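Local coordinates for protein putative N-acetylmuramoyl-L-alanine amidase (Neisseria meningitidis MC58, PDB 3CZX) that probably hydrolyses, as a zinc-dependent amidase, the bond joining N-acetylmuramoyl residues to L-amino acid residues in cell-wall glycopeptides, at residues K4-T9 with S71-E76; P96-W101 with G140-E145. All blocks are in the same frame, centred on the assembly; numbering follows the deposited sequence.

Contact 1 (K4-T9 with S71-E76)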
loop_
_atom_site.group_PDB
_atom_site.type_symbol
_atom_site.label_atom_id
_atom_site.label_comp_id
_atom_site.label_asym_id
_atom_site.label_seq_id
_atom_site.Cartn_x
_atom_site.Cartn_y
_atom_site.Cartn_z
ATOM N N LYS A 4 17.943 18.945 0.136
ATOM C CA LYS A 4 16.967 18.857 -0.942
ATOM C C LYS A 4 15.552 18.606 -0.399
ATOM O O LYS A 4 15.414 18.093 0.660
ATOM C CB LYS A 4 17.377 17.799 -1.938
ATOM C CG LYS A 4 18.718 18.058 -2.614
ATOM C CD LYS A 4 18.690 18.914 -3.796
ATOM C CE LYS A 4 20.054 18.956 -4.512
ATOM N NZ LYS A 4 19.959 18.518 -5.963
ATOM N N ILE A 5 14.555 19.050 -1.133
ATOM C CA ILE A 5 13.152 18.848 -0.785
ATOM C C ILE A 5 12.459 18.159 -1.963
ATOM O O ILE A 5 12.474 18.664 -3.096
ATOM C CB ILE A 5 12.457 20.168 -0.502
ATOM C CG1 ILE A 5 13.106 20.853 0.711
ATOM C CG2 ILE A 5 10.993 19.955 -0.280
ATOM C CD1 ILE A 5 12.408 22.160 1.117
ATOM N N ILE A 6 11.865 17.006 -1.672
ATOM C CA ILE A 6 11.108 16.246 -2.660
ATOM C C ILE A 6 9.637 16.461 -2.323
ATOM O O ILE A 6 9.247 16.255 -1.170
ATOM C CB ILE A 6 11.433 14.759 -2.556
ATOM C CG1 ILE A 6 12.922 14.505 -2.833
ATOM C CG2 ILE A 6 10.604 13.926 -3.546
ATOM C CD1 ILE A 6 13.525 13.476 -1.959
ATOM N N CYS A 7 8.836 16.847 -3.298
ATOM C CA CYS A 7 7.389 16.994 -3.142
ATOM C C CYS A 7 6.726 15.832 -3.869
ATOM O O CYS A 7 7.023 15.585 -5.033
ATOM C CB CYS A 7 6.897 18.333 -3.716
ATOM S SG CYS A 7 5.108 18.518 -3.852
ATOM N N LEU A 8 5.875 15.088 -3.164
ATOM C CA LEU A 8 5.096 14.030 -3.773
ATOM C C LEU A 8 3.616 14.228 -3.478
ATOM O O LEU A 8 3.248 14.356 -2.283
ATOM C CB LEU A 8 5.520 12.674 -3.202
ATOM C CG LEU A 8 6.978 12.239 -3.367
ATOM C CD1 LEU A 8 7.187 10.890 -2.720
ATOM C CD2 LEU A 8 7.465 12.168 -4.848
ATOM N N THR A 9 2.780 14.225 -4.514
ATOM C CA THR A 9 1.333 14.277 -4.297
ATOM C C THR A 9 0.625 13.228 -5.092
ATOM O O THR A 9 1.235 12.551 -5.904
ATOM C CB THR A 9 0.813 15.692 -4.621
ATOM O OG1 THR A 9 1.045 15.988 -5.987
ATOM C CG2 THR A 9 1.563 16.724 -3.723
ATOM N N SER A 71 10.205 23.223 -3.740
ATOM C CA SER A 71 10.909 21.936 -3.842
ATOM C C SER A 71 11.898 21.860 -4.987
ATOM O O SER A 71 11.812 22.644 -5.941
ATOM C CB SER A 71 9.878 20.821 -4.046
ATOM O OG SER A 71 9.120 21.068 -5.214
ATOM N N ASP A 72 12.800 20.879 -4.907
ATOM C CA ASP A 72 13.749 20.549 -5.979
ATOM C C ASP A 72 13.229 19.596 -7.059
ATOM O O ASP A 72 13.590 19.719 -8.244
ATOM C CB ASP A 72 14.991 19.918 -5.381
ATOM C CG ASP A 72 15.656 20.834 -4.388
ATOM O OD1 ASP A 72 16.017 21.958 -4.788
ATOM O OD2 ASP A 72 15.794 20.455 -3.216
ATOM N N VAL A 73 12.423 18.617 -6.651
ATOM C CA VAL A 73 11.617 17.876 -7.611
ATOM C C VAL A 73 10.217 17.702 -7.002
ATOM O O VAL A 73 10.100 17.531 -5.799
ATOM C CB VAL A 73 12.267 16.533 -7.991
ATOM C CG1 VAL A 73 12.326 15.596 -6.808
ATOM C CG2 VAL A 73 11.535 15.925 -9.200
ATOM N N ALA A 74 9.183 17.808 -7.839
ATOM C CA ALA A 74 7.791 17.667 -7.425
ATOM C C ALA A 74 7.088 16.738 -8.394
ATOM O O ALA A 74 7.089 16.988 -9.595
ATOM C CB ALA A 74 7.066 19.008 -7.397
ATOM N N ILE A 75 6.482 15.669 -7.867
ATOM C CA ILE A 75 5.839 14.635 -8.667
ATOM C C ILE A 75 4.423 14.364 -8.170
ATOM O O ILE A 75 4.224 14.120 -6.949
ATOM C CB ILE A 75 6.643 13.297 -8.555
ATOM C CG1 ILE A 75 8.093 13.502 -9.003
ATOM C CG2 ILE A 75 5.977 12.221 -9.399
ATOM C CD1 ILE A 75 9.096 12.507 -8.412
ATOM N N GLU A 76 3.449 14.443 -9.062
ATOM C CA GLU A 76 2.090 14.012 -8.768
ATOM C C GLU A 76 1.751 12.739 -9.528
ATOM O O GLU A 76 1.821 12.683 -10.767
ATOM C CB GLU A 76 1.055 15.100 -9.095
ATOM C CG GLU A 76 -0.304 14.684 -8.617
ATOM C CD GLU A 76 -1.267 15.790 -8.564
ATOM O OE1 GLU A 76 -1.982 15.966 -9.577
ATOM O OE2 GLU A 76 -1.310 16.461 -7.510
#
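Residues 6-9 and 73-76 run side by side as parallel strands, their axes 4.7 Å apart and only 9° from parallel. Cys7 and Thr9 reach across from the first strand: Cys7 N bonds to Val73 O almost straight (175° at the hydrogen), Cys7 O takes Ile75 N, and Thr9 N gives to Ile75 O. Ahead of Val73, Asp72 continues the pattern of bonds, now with Ile5. Its backbone N binds Ile5 O, while its carboxylate folds back so that the anti lone pair of OD2 accepts Ile5 N at 2.8 Å. The aliphatic part of Lys4 crosses this carboxylate at about a right angle, CD lying 3.3 Å from Asp72 OD2. Both are inner strands of the mixed sheet of this zinc amidase. Branched Ile6, Leu8 and Ile75 suit the face packed against helices 26-45 and 152-177, which Val73 shares; neighbours lie side by side, as where Leu8 CD2 meets Ile75 CD1 at 3.9 Å. On the other face small residues pair, Cys7 CB with Ala74 CB at 3.7 Å, against Tyr136. Further along this face, Thr9 OG1 donates to the anti lone pair of Glu76 OE2 at 2.8 Å. Glu76 CG stands anti to the backbone N (chi1 -173°), and the extended chain carries OE1 to Arg133 and zinc ligand His78, whose imidazole it may orient and polarise.

Contact 2 (P96-W101 with G140-E145)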
loop_
_atom_site.group_PDB
_atom_site.type_symbol
_atom_site.label_atom_id
_atom_site.label_comp_id
_atom_site.label_asym_id
_atom_site.label_seq_id
_atom_site.Cartn_x
_atom_site.Cartn_y
_atom_site.Cartn_z
ATOM N N PRO A 96 10.296 21.429 -19.973
ATOM C CA PRO A 96 11.600 20.945 -20.362
ATOM C C PRO A 96 12.680 20.954 -19.294
ATOM O O PRO A 96 13.563 20.087 -19.282
ATOM C CB PRO A 96 11.964 21.872 -21.529
ATOM C CG PRO A 96 10.664 22.195 -22.116
ATOM C CD PRO A 96 9.753 22.390 -20.948
ATOM N N LYS A 97 12.617 21.907 -18.380
ATOM C CA LYS A 97 13.515 21.910 -17.229
ATOM C C LYS A 97 13.601 20.526 -16.548
ATOM O O LYS A 97 14.658 20.094 -16.088
ATOM C CB LYS A 97 13.036 22.952 -16.182
ATOM C CG LYS A 97 13.855 22.963 -14.902
ATOM C CD LYS A 97 13.457 24.037 -13.910
ATOM C CE LYS A 97 14.111 23.754 -12.549
ATOM N NZ LYS A 97 13.863 24.747 -11.487
ATOM N N ASN A 98 12.447 19.878 -16.459
ATOM C CA ASN A 98 12.303 18.602 -15.770
ATOM C C ASN A 98 12.460 17.358 -16.680
ATOM O O ASN A 98 12.160 16.249 -16.256
ATOM C CB ASN A 98 10.907 18.594 -15.132
ATOM C CG ASN A 98 10.815 19.529 -13.938
ATOM O OD1 ASN A 98 9.919 20.370 -13.841
ATOM N ND2 ASN A 98 11.688 19.341 -13.005
ATOM N N LYS A 99 12.933 17.518 -17.916
ATOM C CA LYS A 99 13.058 16.359 -18.818
ATOM C C LYS A 99 13.925 15.239 -18.223
ATOM O O LYS A 99 13.525 14.077 -18.222
ATOM C CB LYS A 99 13.595 16.802 -20.181
ATOM C CG LYS A 99 13.912 15.665 -21.132
ATOM C CD LYS A 99 14.717 16.194 -22.329
ATOM C CE LYS A 99 13.884 16.894 -23.279
ATOM N NZ LYS A 99 14.728 17.021 -24.522
ATOM N N ARG A 100 15.080 15.583 -17.700
ATOM C CA ARG A 100 15.946 14.595 -17.102
ATOM C C ARG A 100 15.236 13.894 -15.964
ATOM O O ARG A 100 15.261 12.679 -15.912
ATOM C CB ARG A 100 17.241 15.251 -16.637
ATOM C CG ARG A 100 18.103 14.433 -15.738
ATOM C CD ARG A 100 18.542 13.152 -16.288
ATOM N NE ARG A 100 19.463 12.530 -15.333
ATOM C CZ ARG A 100 20.036 11.344 -15.513
ATOM N NH1 ARG A 100 19.769 10.627 -16.607
ATOM N NH2 ARG A 100 20.854 10.852 -14.589
ATOM N N TRP A 101 14.564 14.628 -15.079
ATOM C CA TRP A 101 13.853 13.967 -13.988
ATOM C C TRP A 101 12.782 13.018 -14.504
ATOM O O TRP A 101 12.651 11.908 -13.998
ATOM C CB TRP A 101 13.198 14.972 -13.058
ATOM C CG TRP A 101 14.030 15.405 -11.966
ATOM C CD1 TRP A 101 14.488 16.660 -11.752
ATOM C CD2 TRP A 101 14.494 14.609 -10.864
ATOM N NE1 TRP A 101 15.210 16.709 -10.583
ATOM C CE2 TRP A 101 15.224 15.457 -10.018
ATOM C CE3 TRP A 101 14.328 13.268 -10.497
ATOM C CZ2 TRP A 101 15.837 14.992 -8.842
ATOM C CZ3 TRP A 101 14.943 12.805 -9.312
ATOM C CH2 TRP A 101 15.669 13.677 -8.508
ATOM N N GLY A 140 5.816 23.623 -13.237
ATOM C CA GLY A 140 7.108 22.997 -12.985
ATOM C C GLY A 140 7.075 21.735 -12.128
ATOM O O GLY A 140 8.109 21.233 -11.692
ATOM N N GLY A 141 5.882 21.221 -11.879
ATOM C CA GLY A 141 5.741 19.892 -11.300
ATOM C C GLY A 141 5.757 18.863 -12.422
ATOM O O GLY A 141 5.640 19.206 -13.606
ATOM N N ILE A 142 5.815 17.599 -12.030
ATOM C CA ILE A 142 5.832 16.462 -12.982
ATOM C C ILE A 142 4.565 15.646 -12.761
ATOM O O ILE A 142 4.329 15.182 -11.642
ATOM C CB ILE A 142 7.048 15.570 -12.694
ATOM C CG1 ILE A 142 8.361 16.360 -12.861
ATOM C CG2 ILE A 142 7.064 14.293 -13.593
ATOM C CD1 ILE A 142 9.567 15.600 -12.367
ATOM N N VAL A 143 3.745 15.524 -13.795
ATOM C CA VAL A 143 2.570 14.649 -13.757
ATOM C C VAL A 143 3.036 13.312 -14.281
ATOM O O VAL A 143 3.260 13.149 -15.483
ATOM C CB VAL A 143 1.408 15.230 -14.600
ATOM C CG1 VAL A 143 0.241 14.216 -14.752
ATOM C CG2 VAL A 143 0.947 16.534 -13.993
ATOM N N PHE A 144 3.203 12.348 -13.362
ATOM C CA PHE A 144 3.764 11.035 -13.711
ATOM C C PHE A 144 2.664 10.010 -13.880
ATOM O O PHE A 144 1.897 9.783 -12.940
ATOM C CB PHE A 144 4.777 10.602 -12.622
ATOM C CG PHE A 144 5.607 9.389 -12.959
ATOM C CD1 PHE A 144 5.959 9.084 -14.250
ATOM C CD2 PHE A 144 6.084 8.571 -11.942
ATOM C CE1 PHE A 144 6.762 7.974 -14.537
ATOM C CE2 PHE A 144 6.864 7.493 -12.231
ATOM C CZ PHE A 144 7.200 7.179 -13.509
ATOM N N GLU A 145 2.620 9.406 -15.064
ATOM C CA GLU A 145 1.651 8.378 -15.419
ATOM C C GLU A 145 2.385 7.116 -15.816
ATOM O O GLU A 145 2.605 6.828 -16.983
ATOM C CB GLU A 145 0.759 8.872 -16.550
ATOM C CG GLU A 145 0.006 10.124 -16.186
ATOM C CD GLU A 145 -0.971 10.518 -17.250
ATOM O OE1 GLU A 145 -2.063 9.938 -17.319
ATOM O OE2 GLU A 145 -0.632 11.403 -18.028
#
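A Schellman motif ends helix 134-138 at Gly140, and the chain turns there into strand 142-145, facing the start of helix 99-113. Gly140 has positive phi (99°), where a beta carbon would press against the preceding carbonyl oxygen, so glycine fits this turn well. Asn98 occupies the N-cap position of the facing helix, although its side chain makes no capping bond; instead its amide group extends toward the turn and ends close to Gly140 O. Ile142 carries the apolar part of the contact. Its CG1 is anti to the carbonyl carbon (chi1 -61°), and the chain then runs on extended through chi2 (170°), which brings CD1 to the first helical turn, 3.7 Å from Trp101 CB. Nearer the backbone on the same branch, CG1 meets Asn98 CB at 4.1 Å, the two side chains crossing obliquely. A long, branched aliphatic residue can thus reach both the N-cap residue and the first turn of the helix from one position on the strand. The Trp101 indole leads away from Ile142 toward Leu177 and Glu176 of helix 152-177. Strand 142-145 itself lies between strands 73-77 and 91-94, with Ile142 also touching Ala92 and Ser94 of the latter.

In the fold
From the N terminus the chain enters the sheet through strand 6-10, passes through helix 26-45, edge strand 49-51 and helix 61-69, and returns beside its start, where contact 1 closes this first loop. Contact 2 opens later: after strand 91-94 the chain enters helix 99-113, forms edge strand 123-125, and comes back through helix 134-138 to strand 142-145. The two loops follow in series, neither enclosing nor crossing the other. They join in the sheet, where 142-145 adds to 73-77 through probable hydrogen bonds Ala74 O to Ile142 N and Glu76 N to Ile142 O. Val73 CG2 packs on both Trp101 and Ile142, which seats the start of helix 99-113 on one face of the sheet.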